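Local coordinates for protein racemase (Pseudovibrio sp. JE062, PDB 3MKC) that belongs to the mandelate racemase/muconate lactonizing enzyme group of the enolase superfamily, with a capping N-terminal domain and a barrel-like C-terminal domain, at residues 314-319 and 339-344. Residues are numbered along the deposited sequence; the frame is centred on the assembly and turned at random.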
ATOM      1  N   HIS A 314       1.114  -1.323  -2.750  1.00 12.54           N
ATOM      2  CA  HIS A 314      -0.051  -0.558  -3.165  1.00 15.98           C
ATOM      3  C   HIS A 314      -0.411   0.325  -1.978  1.00 17.56           C
ATOM      4  O   HIS A 314      -0.396  -0.126  -0.829  1.00 16.88           O
ATOM      5  CB  HIS A 314      -1.208  -1.496  -3.485  1.00 17.35           C
ATOM      6  CG  HIS A 314      -2.504  -0.795  -3.742  1.00 19.47           C
ATOM      7  ND1 HIS A 314      -2.715   0.003  -4.847  1.00 23.00           N
ATOM      8  CD2 HIS A 314      -3.662  -0.778  -3.043  1.00 19.02           C
ATOM      9  CE1 HIS A 314      -3.948   0.477  -4.816  1.00 19.85           C
ATOM     10  NE2 HIS A 314      -4.543   0.018  -3.731  1.00 20.55           N
ATOM     11  N   ASN A 315      -0.725   1.587  -2.255  1.00 19.23           N
ATOM     12  CA  ASN A 315      -1.070   2.522  -1.200  1.00 20.45           C
ATOM     13  C   ASN A 315      -2.143   3.501  -1.658  1.00 21.45           C
ATOM     14  O   ASN A 315      -1.867   4.435  -2.413  1.00 21.34           O
ATOM     15  CB  ASN A 315       0.183   3.275  -0.741  1.00 20.48           C
ATOM     16  CG  ASN A 315      -0.136   4.430   0.195  1.00 23.20           C
ATOM     17  OD1 ASN A 315      -1.195   4.462   0.815  1.00 23.48           O
ATOM     18  ND2 ASN A 315       0.792   5.375   0.309  1.00 22.22           N
ATOM     19  N   TRP A 316      -3.369   3.259  -1.206  1.00 21.22           N
ATOM     20  CA  TRP A 316      -4.498   4.116  -1.532  1.00 22.72           C
ATOM     21  C   TRP A 316      -5.546   4.056  -0.424  1.00 20.89           C
ATOM     22  O   TRP A 316      -6.622   3.487  -0.598  1.00 21.10           O
ATOM     23  CB  TRP A 316      -5.123   3.708  -2.870  1.00 25.38           C
ATOM     24  CG  TRP A 316      -6.118   4.709  -3.363  1.00 30.69           C
ATOM     25  CD1 TRP A 316      -7.462   4.735  -3.102  1.00 31.33           C
ATOM     26  CD2 TRP A 316      -5.836   5.881  -4.137  1.00 31.69           C
ATOM     27  NE1 TRP A 316      -8.032   5.855  -3.664  1.00 33.35           N
ATOM     28  CE2 TRP A 316      -7.057   6.576  -4.303  1.00 33.30           C
ATOM     29  CE3 TRP A 316      -4.669   6.413  -4.703  1.00 32.59           C
ATOM     30  CZ2 TRP A 316      -7.144   7.780  -5.014  1.00 33.61           C
ATOM     31  CZ3 TRP A 316      -4.755   7.614  -5.411  1.00 34.23           C
ATOM     32  CH2 TRP A 316      -5.988   8.283  -5.559  1.00 34.74           C
ATOM     33  N   LYS A 317      -5.203   4.631   0.724  1.00 20.52           N
ATOM     34  CA  LYS A 317      -6.101   4.679   1.872  1.00 20.00           C
ATOM     35  C   LYS A 317      -6.022   6.080   2.468  1.00 17.93           C
ATOM     36  O   LYS A 317      -6.220   7.060   1.757  1.00 16.99           O
ATOM     37  CB  LYS A 317      -5.706   3.651   2.934  1.00 22.04           C
ATOM     38  CG  LYS A 317      -6.493   2.350   2.914  1.00 25.27           C
ATOM     39  CD  LYS A 317      -8.004   2.561   2.911  1.00 24.45           C
ATOM     40  CE  LYS A 317      -8.712   1.259   3.250  1.00 24.77           C
ATOM     41  NZ  LYS A 317     -10.154   1.239   2.891  1.00 23.07           N
ATOM     42  N   THR A 318      -5.715   6.170   3.758  1.00 17.67           N
ATOM     43  CA  THR A 318      -5.627   7.473   4.414  1.00 17.22           C
ATOM     44  C   THR A 318      -4.204   7.831   4.808  1.00 18.20           C
ATOM     45  O   THR A 318      -3.249   7.187   4.374  1.00 17.23           O
ATOM     46  CB  THR A 318      -6.512   7.538   5.673  1.00 16.07           C
ATOM     47  OG1 THR A 318      -5.898   6.806   6.738  1.00 15.90           O
ATOM     48  CG2 THR A 318      -7.884   6.955   5.383  1.00 17.52           C
ATOM     49  N   GLY A 319      -4.070   8.865   5.634  1.00 17.60           N
ATOM     50  CA  GLY A 319      -2.757   9.293   6.072  1.00 17.28           C
ATOM     51  C   GLY A 319      -2.061   8.261   6.938  1.00 16.96           C
ATOM     52  O   GLY A 319      -0.846   8.310   7.121  1.00 17.10           O
ATOM     53  N   GLU A 339       4.519   3.730  -3.953  1.00 16.36           N
ATOM     54  CA  GLU A 339       3.283   4.463  -4.206  1.00 17.05           C
ATOM     55  C   GLU A 339       2.869   5.362  -3.062  1.00 18.54           C
ATOM     56  O   GLU A 339       2.869   4.959  -1.899  1.00 17.45           O
ATOM     57  CB  GLU A 339       2.122   3.525  -4.549  1.00 18.19           C
ATOM     58  CG  GLU A 339       0.807   4.272  -4.786  1.00 17.14           C
ATOM     59  CD  GLU A 339      -0.291   3.401  -5.368  1.00 18.34           C
ATOM     60  OE1 GLU A 339      -0.421   2.236  -4.942  1.00 16.70           O
ATOM     61  OE2 GLU A 339      -1.040   3.890  -6.242  1.00 19.69           O
ATOM     62  N   TYR A 340       2.506   6.589  -3.418  1.00 18.86           N
ATOM     63  CA  TYR A 340       2.079   7.568  -2.443  1.00 21.60           C
ATOM     64  C   TYR A 340       0.991   8.439  -3.058  1.00 22.83           C
ATOM     65  O   TYR A 340       1.054   8.793  -4.233  1.00 25.42           O
ATOM     66  CB  TYR A 340       3.260   8.444  -2.040  1.00 22.25           C
ATOM     67  CG  TYR A 340       3.041   9.231  -0.771  1.00 21.18           C
ATOM     68  CD1 TYR A 340       3.325   8.674   0.474  1.00 21.23           C
ATOM     69  CD2 TYR A 340       2.560  10.538  -0.816  1.00 21.77           C
ATOM     70  CE1 TYR A 340       3.141   9.402   1.647  1.00 22.00           C
ATOM     71  CE2 TYR A 340       2.370  11.277   0.349  1.00 20.75           C
ATOM     72  CZ  TYR A 340       2.663  10.703   1.574  1.00 22.51           C
ATOM     73  OH  TYR A 340       2.477  11.425   2.722  1.00 23.06           O
ATOM     74  N   VAL A 341      -0.021   8.759  -2.266  1.00 25.35           N
ATOM     75  CA  VAL A 341      -1.098   9.618  -2.725  1.00 25.51           C
ATOM     76  C   VAL A 341      -0.897  10.910  -1.945  1.00 24.97           C
ATOM     77  O   VAL A 341      -0.900  10.915  -0.714  1.00 24.95           O
ATOM     78  CB  VAL A 341      -2.487   9.001  -2.428  1.00 28.00           C
ATOM     79  CG1 VAL A 341      -2.648   8.751  -0.939  1.00 29.24           C
ATOM     80  CG2 VAL A 341      -3.588   9.923  -2.944  1.00 27.96           C
ATOM     81  N   HIS A 342      -0.674  11.998  -2.667  1.00 24.69           N
ATOM     82  CA  HIS A 342      -0.433  13.285  -2.039  1.00 24.81           C
ATOM     83  C   HIS A 342      -1.692  14.148  -2.059  1.00 25.08           C
ATOM     84  O   HIS A 342      -2.460  14.111  -3.017  1.00 23.31           O
ATOM     85  CB  HIS A 342       0.715  13.994  -2.760  1.00 24.17           C
ATOM     86  CG  HIS A 342       1.228  15.198  -2.041  1.00 27.87           C
ATOM     87  ND1 HIS A 342       0.553  16.402  -2.024  1.00 26.38           N
ATOM     88  CD2 HIS A 342       2.330  15.376  -1.275  1.00 26.41           C
ATOM     89  CE1 HIS A 342       1.217  17.265  -1.279  1.00 28.77           C
ATOM     90  NE2 HIS A 342       2.301  16.668  -0.812  1.00 28.09           N
ATOM     91  N   PRO A 343      -1.917  14.931  -0.988  1.00 25.48           N
ATOM     92  CA  PRO A 343      -3.078  15.817  -0.841  1.00 26.27           C
ATOM     93  C   PRO A 343      -3.253  16.859  -1.945  1.00 25.89           C
ATOM     94  O   PRO A 343      -4.377  17.186  -2.319  1.00 26.51           O
ATOM     95  CB  PRO A 343      -2.846  16.461   0.521  1.00 26.56           C
ATOM     96  CG  PRO A 343      -2.122  15.399   1.271  1.00 27.23           C
ATOM     97  CD  PRO A 343      -1.119  14.923   0.250  1.00 25.79           C
ATOM     98  N   GLU A 344      -2.150  17.387  -2.461  1.00 26.40           N
ATOM     99  CA  GLU A 344      -2.230  18.391  -3.520  1.00 28.27           C
ATOM    100  C   GLU A 344      -2.299  17.746  -4.901  1.00 29.38           C
ATOM    101  O   GLU A 344      -2.332  18.441  -5.921  1.00 28.73           O
ATOM    102  CB  GLU A 344      -1.023  19.333  -3.453  1.00 29.68           C
ATOM    103  CG  GLU A 344      -0.983  20.200  -2.200  1.00 31.29           C
ATOM    104  CD  GLU A 344       0.221  21.126  -2.158  1.00 31.13           C
ATOM    105  OE1 GLU A 344       0.370  21.962  -3.076  1.00 32.96           O
ATOM    106  OE2 GLU A 344       1.016  21.020  -1.203  1.00 29.68           O
TER
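Asn315 and Glu339 grip each other through two hydrogen bonds, each pairing the backbone of one residue with the side chain of the other. The amide N of Asn315 donates to OE1 of Glu339 at 2.8 Å, nearly straight at 168° but arriving from above the carboxylate plane. In return, ND2 of Asn315 donates to the backbone O of Glu339 at 3.1 Å, with the acceptor close to the plane of the side-chain amide. The same ND2 of Asn315 also comes within 3.7 Å of CA of Tyr340, whose hydroxyl is hydrogen-bonded to Glu358. Glu339 CG is anti to the backbone N (chi1 179°) and the chain beyond it is extended; OE1 of Glu339 also lies 3.2 Å from ND1 of His314. The imidazole and the carboxylate run side by side with their planes 65° apart. The other oxygen, OE2, is hydrogen-bonded to Thr143 and has a weak, long ion pair with Lys177. The backbone O of Asn315, by contrast, is buried here without a polar partner in the model, 3.6 Å from CG of Glu339.

In the TIM-barrel-like domain of the enolase superfamily, successive parallel strands are joined through helices. Here the loop between strand 310-311 and helix 319-331 packs against strand 339-340, which follows that helix and pairs in parallel with strand 137-143.

Apolar packing continues the contact beyond the strand. The Trp316 and Val341 side chains cross at about a right angle, CZ3 of the indole lying 3.6 Å from CG2 of Val341.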